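Local atomic coordinates of toll-like receptor 13 (PDB entry 4Z0C), a protein that recognises bacterial 23S rRNA through its leucine-rich-repeat ectodomain and signals via MYD88 and TRAF6 to activate NF-kappa-B and inflammatory responses. Residues Gly264-Met268 with Phe286-Asn292; Leu495-Leu501 with Leu524-Leu530; Leu574-Leu580 with Asn601-Lys606. All coordinates share one frame; numbering follows the deposited sequence.

How the contacts relate
The three contacts follow one another along the solenoid, each joining successive leucine-rich repeats; none nests within or crosses another. Contact 1 comes first, joining LRR 10 to LRR 11, and closes a loop of 17 residues that holds most of helix 268-275 and strand 283-285. Its centre lies about 50 Å from that of contact 2, which binds LRR 20 to LRR 21 through the turns leading into strands 500-502 and 529-531 and closes a loop of 22 residues. Contact 3 repeats that kind of junction between LRR 23 and LRR 24 across 20 intervening residues, its centre about 16 Å from that of contact 2 and, relative to contact 1, on the opposite side of the chain's centre.

Contact 1 of 3, residues Gly264-Met268 with Phe286-Asn292; sequences GHLDM and FQKNVTN. With NAG (2-acetamido-2-deoxy-beta-D-glucopyranose), chain O.
An N-glycosylation sequon, Asn289-Val290-Thr291 in the loop of one leucine-rich repeat, packs against Gly264-Met268 of the repeat before it, and His265 lies alongside both Asn289 and the sugar that Asn289 carries. The His265 ring is held at its edge and on both faces. Its ND1 gives a weak hydrogen bond to Asn289 O (3.4 Å) lying in the ring plane, the backbone of Thr291 lies over one face, and O6 of the N-acetylglucosamine sits over the other, offset toward the rim. CG stands beside the backbone N (chi1 -54°), which brings ring and main chain to the same hydroxymethyl group, and His265 N donates a nearly straight hydrogen bond to O6 (2.9 Å, 171°). Asn289 ND2 approaches sugar C1 at 2.9 Å, longer than a covalent glycosidic link, so the linkage itself is poorly defined in the model; ND2 is also bonded to Leu261 O. Next along the chain, Leu266 N donates to Val290 O (2.8 Å), fastening the two loops backbone to backbone. Beyond this bond, toward Phe286, the contact turns apolar. Leu266 CG touches Val290 CG2 at 3.7 Å, and Leu266 CD1 reaches Phe286 CE1. Met268, its chain bent at chi2 and chi3, makes a Met-aromatic contact at the edge of the Phe286 ring, where CE lies in the ring plane, 3.4 Å from CZ.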
loop_
_atom_site.group_PDB
_atom_site.type_symbol
_atom_site.label_atom_id
_atom_site.label_comp_id
_atom_site.label_asym_id
_atom_site.label_seq_id
_atom_site.Cartn_x
_atom_site.Cartn_y
_atom_site.Cartn_z
ATOM N N GLY A 264 -2.508 -18.051 39.042
ATOM C CA GLY A 264 -3.528 -19.070 39.204
ATOM C C GLY A 264 -4.830 -18.582 39.797
ATOM O O GLY A 264 -4.954 -17.427 40.186
ATOM N N HIS A 265 -5.801 -19.485 39.869
ATOM C CA HIS A 265 -7.148 -19.137 40.306
ATOM C C HIS A 265 -7.156 -18.616 41.740
ATOM O O HIS A 265 -6.317 -19.004 42.556
ATOM C CB HIS A 265 -8.068 -20.359 40.223
ATOM C CG HIS A 265 -8.093 -21.021 38.880
ATOM N ND1 HIS A 265 -7.523 -20.459 37.757
ATOM C CD2 HIS A 265 -8.609 -22.209 38.490
ATOM C CE1 HIS A 265 -7.697 -21.269 36.729
ATOM N NE2 HIS A 265 -8.354 -22.338 37.145
ATOM N N LEU A 266 -8.099 -17.727 42.032
ATOM C CA LEU A 266 -8.331 -17.265 43.399
ATOM C C LEU A 266 -9.280 -18.247 44.083
ATOM O O LEU A 266 -10.091 -18.891 43.420
ATOM C CB LEU A 266 -8.938 -15.858 43.400
ATOM C CG LEU A 266 -8.090 -14.660 42.960
ATOM C CD1 LEU A 266 -8.864 -13.312 43.065
ATOM C CD2 LEU A 266 -6.785 -14.594 43.754
ATOM N N ASP A 267 -9.188 -18.341 45.405
ATOM C CA ASP A 267 -10.092 -19.173 46.189
ATOM C C ASP A 267 -11.460 -18.501 46.241
ATOM O O ASP A 267 -11.637 -17.538 46.977
ATOM C CB ASP A 267 -9.532 -19.314 47.611
ATOM C CG ASP A 267 -10.260 -20.367 48.436
ATOM O OD1 ASP A 267 -11.507 -20.457 48.329
ATOM O OD2 ASP A 267 -9.578 -21.092 49.210
ATOM N N MET A 268 -12.434 -19.009 45.484
ATOM C CA MET A 268 -13.752 -18.363 45.437
ATOM C C MET A 268 -14.441 -18.261 46.786
ATOM O O MET A 268 -15.288 -17.390 46.986
ATOM C CB MET A 268 -14.694 -19.048 44.442
ATOM C CG MET A 268 -14.520 -18.625 43.001
ATOM S SD MET A 268 -14.455 -16.838 42.786
ATOM C CE MET A 268 -12.679 -16.671 42.594
ATOM N N PHE A 286 -12.056 -8.914 36.926
ATOM C CA PHE A 286 -11.674 -10.232 37.420
ATOM C C PHE A 286 -10.867 -10.976 36.342
ATOM O O PHE A 286 -11.352 -11.922 35.726
ATOM C CB PHE A 286 -12.959 -10.995 37.769
ATOM C CG PHE A 286 -12.843 -11.896 38.966
ATOM C CD1 PHE A 286 -12.257 -11.444 40.139
ATOM C CD2 PHE A 286 -13.364 -13.189 38.928
ATOM C CE1 PHE A 286 -12.157 -12.272 41.245
ATOM C CE2 PHE A 286 -13.274 -14.021 40.027
ATOM C CZ PHE A 286 -12.668 -13.560 41.187
ATOM N N GLN A 287 -9.619 -10.546 36.156
ATOM C CA GLN A 287 -8.815 -10.903 34.991
ATOM C C GLN A 287 -7.540 -11.716 35.204
ATOM O O GLN A 287 -6.968 -11.740 36.287
ATOM C CB GLN A 287 -8.409 -9.632 34.242
ATOM C CG GLN A 287 -9.550 -8.843 33.681
ATOM C CD GLN A 287 -9.041 -7.735 32.782
ATOM O OE1 GLN A 287 -7.879 -7.336 32.881
ATOM N NE2 GLN A 287 -9.882 -7.280 31.858
ATOM N N LYS A 288 -7.089 -12.343 34.114
ATOM C CA LYS A 288 -5.798 -13.029 34.057
ATOM C C LYS A 288 -5.743 -14.334 34.856
ATOM O O LYS A 288 -4.922 -14.500 35.755
ATOM C CB LYS A 288 -4.615 -12.091 34.382
ATOM C CG LYS A 288 -4.353 -11.054 33.286
ATOM C CD LYS A 288 -3.073 -10.246 33.530
ATOM C CE LYS A 288 -3.056 -8.942 32.722
ATOM N NZ LYS A 288 -1.892 -8.057 33.048
ATOM N N ASN A 289 -6.624 -15.257 34.493
ATOM C CA ASN A 289 -6.538 -16.624 34.982
ATOM C C ASN A 289 -6.843 -16.680 36.465
ATOM O O ASN A 289 -6.203 -17.379 37.255
ATOM C CB ASN A 289 -5.155 -17.188 34.677
ATOM C CG ASN A 289 -5.033 -18.638 34.991
ATOM O OD1 ASN A 289 -5.972 -19.421 34.814
ATOM N ND2 ASN A 289 -3.868 -19.008 35.509
ATOM N N VAL A 290 -7.869 -15.933 36.818
ATOM C CA VAL A 290 -8.254 -15.780 38.194
ATOM C C VAL A 290 -9.367 -16.805 38.516
ATOM O O VAL A 290 -9.572 -17.173 39.662
ATOM C CB VAL A 290 -8.637 -14.287 38.427
ATOM C CG1 VAL A 290 -10.070 -14.134 38.869
ATOM C CG2 VAL A 290 -7.688 -13.654 39.415
ATOM N N THR A 291 -10.031 -17.316 37.485
ATOM C CA THR A 291 -11.142 -18.247 37.668
ATOM C C THR A 291 -11.360 -19.163 36.454
ATOM O O THR A 291 -10.750 -18.979 35.410
ATOM C CB THR A 291 -12.459 -17.488 37.933
ATOM O OG1 THR A 291 -13.485 -18.408 38.332
ATOM C CG2 THR A 291 -12.914 -16.779 36.671
ATOM N N ASN A 292 -12.209 -20.170 36.619
ATOM C CA ASN A 292 -12.723 -20.945 35.502
ATOM C C ASN A 292 -14.248 -20.877 35.447
ATOM O O ASN A 292 -14.843 -20.091 36.171
ATOM C CB ASN A 292 -12.188 -22.392 35.472
ATOM C CG ASN A 292 -12.507 -23.204 36.734
ATOM O OD1 ASN A 292 -13.435 -22.907 37.506
ATOM N ND2 ASN A 292 -11.743 -24.280 36.919
HETATM C C1 NAG O . -4.328 -21.883 35.295
HETATM C C2 NAG O . -2.882 -21.784 34.859
HETATM C C3 NAG O . -2.311 -23.162 35.141
HETATM C C4 NAG O . -2.479 -23.479 36.642
HETATM C C5 NAG O . -3.804 -22.959 37.255
HETATM C C6 NAG O . -3.719 -22.721 38.760
HETATM C C7 NAG O . -1.868 -20.530 33.029
HETATM C C8 NAG O . -2.054 -20.012 31.640
HETATM N N2 NAG O . -2.804 -21.355 33.475
HETATM O O3 NAG O . -0.964 -23.193 34.726
HETATM O O4 NAG O . -2.396 -24.882 36.832
HETATM O O5 NAG O . -4.272 -21.746 36.686
HETATM O O6 NAG O . -4.952 -22.191 39.197
HETATM O O7 NAG O . -0.883 -20.201 33.677
#

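Contact 2 of 3, residues Leu495-Leu501 with Leu524-Leu530; sequences LEKLLIL and LKSLKQL
Ser526 and Glu496 join the turns through which two neighbouring leucine-rich repeats enter their parallel strands. Among the polar links, Ser526 OG donates to Glu496 O (2.6 Å), in the carbonyl plane and on a lone pair; with chi1 at -38° the hydroxyl stands beside its own backbone N and faces the preceding type I turn. A water bridges the same turns, donating to Leu495 O and Leu498 O (2.7 Å) and accepting from Ser526 N.

Further along, the backbone ladder takes over. Leu499 O receives two N-H groups: Gln529 N arrives nearly along the C=O axis, whereas Lys528 N (2.8 Å) is tilted from the carbonyl plane. Leu501 N then donates to Gln529 O at 3.0 Å, and Ile500 and Leu501 pair in parallel with Gln529 and Leu530.

Apolar packing fills the interior side. Leu498 and Leu527 run side by side, CD2 to CD1 at 4.0 Å, and Leu527 CD1 also meets Leu501 CB. Leu524 divides its branches: CD1 meets Leu501 CD2, the two side chains about perpendicular, while CD2 presses on Leu495 CB (3.7 Å). Toward the strand's other face, Gln529 OE1 lies against Ile500 CG1 and CD1. Three chemistries thus join the repeats: hydroxyl and water bind carbonyls at the turns, the directional backbone bonds set the strand register, and packed leucines add undirected contact on the interior side.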
loop_
_atom_site.group_PDB
_atom_site.type_symbol
_atom_site.label_atom_id
_atom_site.label_comp_id
_atom_site.label_asym_id
_atom_site.label_seq_id
_atom_site.Cartn_x
_atom_site.Cartn_y
_atom_site.Cartn_z
ATOM N N LEU A 495 -27.327 6.425 -1.484
ATOM C CA LEU A 495 -26.598 7.196 -0.491
ATOM C C LEU A 495 -26.822 8.707 -0.526
ATOM O O LEU A 495 -25.878 9.476 -0.402
ATOM C CB LEU A 495 -25.105 6.880 -0.630
ATOM C CG LEU A 495 -24.765 5.397 -0.466
ATOM C CD1 LEU A 495 -23.275 5.130 -0.614
ATOM C CD2 LEU A 495 -25.259 4.901 0.870
ATOM N N GLU A 496 -28.070 9.143 -0.631
ATOM C CA GLU A 496 -28.323 10.569 -0.863
ATOM C C GLU A 496 -28.105 11.440 0.376
ATOM O O GLU A 496 -28.043 12.672 0.278
ATOM C CB GLU A 496 -29.737 10.789 -1.392
ATOM C CG GLU A 496 -29.996 10.232 -2.769
ATOM C CD GLU A 496 -31.390 10.572 -3.253
ATOM O OE1 GLU A 496 -32.141 11.226 -2.494
ATOM O OE2 GLU A 496 -31.737 10.196 -4.389
ATOM N N LYS A 497 -27.959 10.783 1.527
ATOM C CA LYS A 497 -27.783 11.457 2.794
ATOM C C LYS A 497 -26.355 11.328 3.310
ATOM O O LYS A 497 -26.042 11.796 4.410
ATOM C CB LYS A 497 -28.765 10.905 3.819
ATOM C CG LYS A 497 -30.192 11.415 3.675
ATOM C CD LYS A 497 -31.092 10.806 4.759
ATOM C CE LYS A 497 -32.516 11.346 4.694
ATOM N NZ LYS A 497 -33.297 10.760 3.552
ATOM N N LEU A 498 -25.499 10.666 2.536
ATOM C CA LEU A 498 -24.093 10.477 2.926
ATOM C C LEU A 498 -23.345 11.803 3.121
ATOM O O LEU A 498 -23.421 12.703 2.266
ATOM C CB LEU A 498 -23.354 9.626 1.895
ATOM C CG LEU A 498 -22.015 9.083 2.399
ATOM C CD1 LEU A 498 -22.226 8.005 3.465
ATOM C CD2 LEU A 498 -21.167 8.548 1.268
ATOM N N LEU A 499 -22.628 11.925 4.239
ATOM C CA LEU A 499 -21.894 13.160 4.561
ATOM C C LEU A 499 -20.401 13.037 4.316
ATOM O O LEU A 499 -19.745 13.998 3.922
ATOM C CB LEU A 499 -22.107 13.556 6.020
ATOM C CG LEU A 499 -23.533 13.976 6.366
ATOM C CD1 LEU A 499 -23.644 14.404 7.836
ATOM C CD2 LEU A 499 -23.997 15.074 5.430
ATOM N N ILE A 500 -19.870 11.854 4.589
ATOM C CA ILE A 500 -18.435 11.616 4.561
ATOM C C ILE A 500 -18.160 10.369 3.751
ATOM O O ILE A 500 -18.745 9.319 4.010
ATOM C CB ILE A 500 -17.882 11.379 5.978
ATOM C CG1 ILE A 500 -18.143 12.591 6.873
ATOM C CG2 ILE A 500 -16.404 11.075 5.924
ATOM C CD1 ILE A 500 -17.821 12.324 8.358
ATOM N N LEU A 501 -17.292 10.490 2.757
ATOM C CA LEU A 501 -16.874 9.354 1.948
ATOM C C LEU A 501 -15.351 9.308 1.859
ATOM O O LEU A 501 -14.719 10.240 1.380
ATOM C CB LEU A 501 -17.506 9.413 0.561
ATOM C CG LEU A 501 -17.044 8.357 -0.450
ATOM C CD1 LEU A 501 -17.411 6.950 0.007
ATOM C CD2 LEU A 501 -17.634 8.640 -1.846
ATOM N N LEU A 524 -24.401 11.814 -4.715
ATOM C CA LEU A 524 -24.079 12.149 -3.339
ATOM C C LEU A 524 -24.350 13.627 -3.042
ATOM O O LEU A 524 -23.424 14.417 -2.855
ATOM C CB LEU A 524 -22.627 11.796 -3.052
ATOM C CG LEU A 524 -22.287 10.329 -3.295
ATOM C CD1 LEU A 524 -20.801 10.091 -3.052
ATOM C CD2 LEU A 524 -23.144 9.398 -2.442
ATOM N N LYS A 525 -25.626 13.983 -2.952
ATOM C CA LYS A 525 -26.024 15.384 -2.886
ATOM C C LYS A 525 -25.809 16.056 -1.534
ATOM O O LYS A 525 -25.889 17.284 -1.455
ATOM C CB LYS A 525 -27.476 15.548 -3.342
ATOM C CG LYS A 525 -28.370 14.382 -2.987
ATOM C CD LYS A 525 -29.734 14.482 -3.666
ATOM C CE LYS A 525 -30.558 15.638 -3.134
ATOM N NZ LYS A 525 -31.664 15.992 -4.067
ATOM N N SER A 526 -25.531 15.281 -0.481
ATOM C CA SER A 526 -25.296 15.874 0.852
ATOM C C SER A 526 -23.837 15.769 1.247
ATOM O O SER A 526 -23.475 16.060 2.389
ATOM C CB SER A 526 -26.108 15.188 1.955
ATOM O OG SER A 526 -27.407 14.818 1.532
ATOM N N LEU A 527 -23.014 15.277 0.330
ATOM C CA LEU A 527 -21.629 14.979 0.664
ATOM C C LEU A 527 -20.875 16.229 1.099
ATOM O O LEU A 527 -20.890 17.241 0.401
ATOM C CB LEU A 527 -20.927 14.291 -0.502
ATOM C CG LEU A 527 -19.690 13.511 -0.067
ATOM C CD1 LEU A 527 -20.109 12.351 0.814
ATOM C CD2 LEU A 527 -18.957 12.991 -1.288
ATOM N N LYS A 528 -20.237 16.169 2.262
ATOM C CA LYS A 528 -19.470 17.308 2.760
ATOM C C LYS A 528 -17.959 17.068 2.732
ATOM O O LYS A 528 -17.183 18.015 2.576
ATOM C CB LYS A 528 -19.926 17.679 4.177
ATOM C CG LYS A 528 -21.442 17.795 4.294
ATOM C CD LYS A 528 -21.881 18.574 5.529
ATOM C CE LYS A 528 -23.085 19.447 5.197
ATOM N NZ LYS A 528 -22.863 20.194 3.912
ATOM N N GLN A 529 -17.541 15.812 2.916
ATOM C CA GLN A 529 -16.112 15.479 2.910
ATOM C C GLN A 529 -15.780 14.296 2.005
ATOM O O GLN A 529 -16.416 13.247 2.057
ATOM C CB GLN A 529 -15.602 15.210 4.321
ATOM C CG GLN A 529 -16.127 16.202 5.334
ATOM C CD GLN A 529 -15.423 16.117 6.687
ATOM O OE1 GLN A 529 -15.538 15.124 7.413
ATOM N NE2 GLN A 529 -14.694 17.176 7.030
ATOM N N LEU A 530 -14.785 14.500 1.151
ATOM C CA LEU A 530 -14.319 13.477 0.240
ATOM C C LEU A 530 -12.824 13.294 0.415
ATOM O O LEU A 530 -12.055 14.245 0.273
ATOM C CB LEU A 530 -14.627 13.901 -1.200
ATOM C CG LEU A 530 -14.157 13.033 -2.363
ATOM C CD1 LEU A 530 -14.536 11.558 -2.159
ATOM C CD2 LEU A 530 -14.746 13.583 -3.673
HETATM O O HOH W 1 -24.735 12.324 -0.112
#

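Contact 3 of 3, residues Leu574-Leu580 with Asn601-Lys606; sequences LINLTKL and NLKRLK. With NAG (2-acetamido-2-deoxy-beta-D-glucopyranose), chain R.
Thr578 and Lys606 supply the direct hydrogen bond between the two segments: Lys606 N donates to Thr578 O at 2.7 Å, tilted from the carbonyl plane. Thr578 and Leu580 also pair with Ile607 through their backbones, so the bond opens the pairing of strand 579-581 with strand 607-609. At the turns, the link is made by a water that donates to Ile575 O and to Leu577 O (2.8 Å) and accepts from Arg604 N, taking up carbonyls and an N-H that do not meet one another directly.

Apolar packing follows the leucine ladder of the solenoid, in which equivalent leucines of successive repeats pack against one another on the interior side of the strands. Leu577 and Leu605 lie side by side and point the same way; each holds CG anti to its amide nitrogen (chi1 -157° for Leu577), which sends the branches inward, and Leu577 CD2 meets Leu605 CD1 at 4.0 Å. That same CD1 comes within 3.6 Å of Thr578 C and touches Leu580 CB. Leu602 sets CD2 against Leu574 O and CB and turns CD1 toward Leu577 CD2, 4.2 Å away. On the other side of strand 579-581, Lys579 packs on a sugar of the bound RNA.

Polar side chains meet at the outer end of the turns. Arg604, extended from CG to NE, runs alongside Asn576, whose ND2 lies over one face of the guanidinium and 3.2 Å from Arg604 CD; amide and guanidinium planes stand 71° apart. As modelled, ND2 and Arg604 NE are two donors facing each other, and no hydrogen bond is assigned. Asn576 belongs to the sequon Asn576-Leu577-Thr578, but OD1, not ND2, is turned to the neighbouring N-acetylglucosamine and lies too close to it, which leaves the amide orientation uncertain. Ile575 CD1 lies 3.9 Å from the acetyl carbon C8 of this sugar.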
loop_
_atom_site.group_PDB
_atom_site.type_symbol
_atom_site.label_atom_id
_atom_site.label_comp_id
_atom_site.label_asym_id
_atom_site.label_seq_id
_atom_site.Cartn_x
_atom_site.Cartn_y
_atom_site.Cartn_z
ATOM N N LEU A 574 -17.759 22.667 -7.400
ATOM C CA LEU A 574 -17.523 22.750 -5.955
ATOM C C LEU A 574 -17.755 24.131 -5.337
ATOM O O LEU A 574 -16.852 24.700 -4.721
ATOM C CB LEU A 574 -16.101 22.286 -5.631
ATOM C CG LEU A 574 -15.675 20.907 -6.140
ATOM C CD1 LEU A 574 -14.296 20.565 -5.591
ATOM C CD2 LEU A 574 -16.700 19.822 -5.766
ATOM N N ILE A 575 -18.959 24.671 -5.481
ATOM C CA ILE A 575 -19.162 26.063 -5.112
ATOM C C ILE A 575 -19.111 26.310 -3.613
ATOM O O ILE A 575 -18.730 27.393 -3.181
ATOM C CB ILE A 575 -20.454 26.669 -5.721
ATOM C CG1 ILE A 575 -21.707 25.993 -5.187
ATOM C CG2 ILE A 575 -20.411 26.633 -7.230
ATOM C CD1 ILE A 575 -22.673 26.994 -4.553
ATOM N N ASN A 576 -19.468 25.304 -2.818
ATOM C CA ASN A 576 -19.413 25.442 -1.374
ATOM C C ASN A 576 -18.118 24.984 -0.723
ATOM O O ASN A 576 -18.035 24.905 0.493
ATOM C CB ASN A 576 -20.621 24.781 -0.718
ATOM C CG ASN A 576 -21.840 25.679 -0.742
ATOM O OD1 ASN A 576 -22.974 25.226 -0.694
ATOM N ND2 ASN A 576 -21.601 26.972 -0.830
ATOM N N LEU A 577 -17.106 24.678 -1.523
ATOM C CA LEU A 577 -15.842 24.209 -0.955
ATOM C C LEU A 577 -15.220 25.225 0.018
ATOM O O LEU A 577 -15.118 26.417 -0.275
ATOM C CB LEU A 577 -14.836 23.843 -2.044
ATOM C CG LEU A 577 -13.758 22.861 -1.577
ATOM C CD1 LEU A 577 -14.354 21.482 -1.336
ATOM C CD2 LEU A 577 -12.596 22.791 -2.569
ATOM N N THR A 578 -14.770 24.704 1.150
ATOM C CA THR A 578 -14.224 25.464 2.259
ATOM C C THR A 578 -12.742 25.157 2.507
ATOM O O THR A 578 -11.966 26.034 2.890
ATOM C CB THR A 578 -15.079 25.172 3.514
ATOM O OG1 THR A 578 -16.048 26.216 3.663
ATOM C CG2 THR A 578 -14.232 25.043 4.778
ATOM N N LYS A 579 -12.365 23.896 2.297
ATOM C CA LYS A 579 -10.984 23.448 2.462
ATOM C C LYS A 579 -10.558 22.528 1.322
ATOM O O LYS A 579 -11.269 21.580 0.999
ATOM C CB LYS A 579 -10.830 22.695 3.768
ATOM C CG LYS A 579 -9.474 22.037 3.946
ATOM C CD LYS A 579 -9.340 21.462 5.362
ATOM C CE LYS A 579 -7.957 20.868 5.575
ATOM N NZ LYS A 579 -7.798 20.278 6.930
ATOM N N LEU A 580 -9.386 22.803 0.746
ATOM C CA LEU A 580 -8.794 21.991 -0.310
ATOM C C LEU A 580 -7.346 21.668 0.035
ATOM O O LEU A 580 -6.576 22.562 0.351
ATOM C CB LEU A 580 -8.843 22.741 -1.645
ATOM C CG LEU A 580 -8.090 22.056 -2.782
ATOM C CD1 LEU A 580 -8.746 20.734 -3.026
ATOM C CD2 LEU A 580 -8.109 22.904 -4.044
ATOM N N ASN A 601 -14.021 29.400 -9.340
ATOM C CA ASN A 601 -15.335 29.348 -8.717
ATOM C C ASN A 601 -15.312 29.149 -7.203
ATOM O O ASN A 601 -16.353 29.171 -6.542
ATOM C CB ASN A 601 -16.192 28.291 -9.393
ATOM C CG ASN A 601 -17.006 28.867 -10.506
ATOM O OD1 ASN A 601 -16.482 29.167 -11.574
ATOM N ND2 ASN A 601 -18.294 29.060 -10.261
ATOM N N LEU A 602 -14.118 28.953 -6.665
ATOM C CA LEU A 602 -13.977 28.611 -5.270
ATOM C C LEU A 602 -13.994 29.883 -4.438
ATOM O O LEU A 602 -13.020 30.227 -3.766
ATOM C CB LEU A 602 -12.711 27.785 -5.031
ATOM C CG LEU A 602 -12.536 26.498 -5.847
ATOM C CD1 LEU A 602 -11.311 25.718 -5.363
ATOM C CD2 LEU A 602 -13.795 25.626 -5.801
ATOM N N LYS A 603 -15.114 30.591 -4.523
ATOM C CA LYS A 603 -15.257 31.882 -3.879
ATOM C C LYS A 603 -15.504 31.750 -2.379
ATOM O O LYS A 603 -15.375 32.735 -1.651
ATOM C CB LYS A 603 -16.369 32.688 -4.548
ATOM C CG LYS A 603 -15.920 33.336 -5.844
ATOM C CD LYS A 603 -16.963 33.186 -6.916
ATOM C CE LYS A 603 -16.441 33.647 -8.259
ATOM N NZ LYS A 603 -17.418 33.310 -9.336
ATOM N N ARG A 604 -15.804 30.534 -1.917
ATOM C CA ARG A 604 -15.974 30.289 -0.483
ATOM C C ARG A 604 -14.798 29.545 0.144
ATOM O O ARG A 604 -14.894 29.115 1.278
ATOM C CB ARG A 604 -17.241 29.490 -0.174
ATOM C CG ARG A 604 -18.485 30.290 0.098
ATOM C CD ARG A 604 -19.682 29.370 -0.022
ATOM N NE ARG A 604 -20.938 30.071 -0.264
ATOM C CZ ARG A 604 -21.277 30.607 -1.434
ATOM N NH1 ARG A 604 -20.455 30.518 -2.472
ATOM N NH2 ARG A 604 -22.440 31.227 -1.567
ATOM N N LEU A 605 -13.699 29.372 -0.583
ATOM C CA LEU A 605 -12.572 28.637 -0.024
ATOM C C LEU A 605 -11.939 29.388 1.156
ATOM O O LEU A 605 -11.581 30.555 1.038
ATOM C CB LEU A 605 -11.522 28.328 -1.097
ATOM C CG LEU A 605 -10.462 27.269 -0.727
ATOM C CD1 LEU A 605 -11.053 25.881 -0.628
ATOM C CD2 LEU A 605 -9.290 27.267 -1.695
ATOM N N LYS A 606 -11.801 28.712 2.299
ATOM C CA LYS A 606 -11.163 29.328 3.457
ATOM C C LYS A 606 -9.749 28.812 3.666
ATOM O O LYS A 606 -8.914 29.502 4.261
ATOM C CB LYS A 606 -11.968 29.078 4.717
ATOM C CG LYS A 606 -13.321 29.751 4.769
ATOM C CD LYS A 606 -14.140 29.136 5.916
ATOM C CE LYS A 606 -15.275 30.042 6.375
ATOM N NZ LYS A 606 -14.833 30.965 7.449
HETATM C C1 NAG R . -25.112 26.125 1.410
HETATM C C2 NAG R . -25.859 25.118 0.546
HETATM C C3 NAG R . -27.346 25.430 0.492
HETATM C C4 NAG R . -27.946 25.761 1.857
HETATM C C5 NAG R . -27.049 26.673 2.690
HETATM C C6 NAG R . -27.581 26.759 4.126
HETATM C C7 NAG R . -25.425 24.117 -1.648
HETATM C C8 NAG R . -25.239 24.433 -3.101
HETATM N N2 NAG R . -25.331 25.146 -0.805
HETATM O O3 NAG R . -28.002 24.307 -0.044
HETATM O O4 NAG R . -29.199 26.399 1.688
HETATM O O5 NAG R . -25.707 26.213 2.689
HETATM O O6 NAG R . -28.870 27.342 4.146
HETATM O O7 NAG R . -25.635 22.958 -1.292
HETATM O O HOH W 2 -15.795 27.407 -2.757
#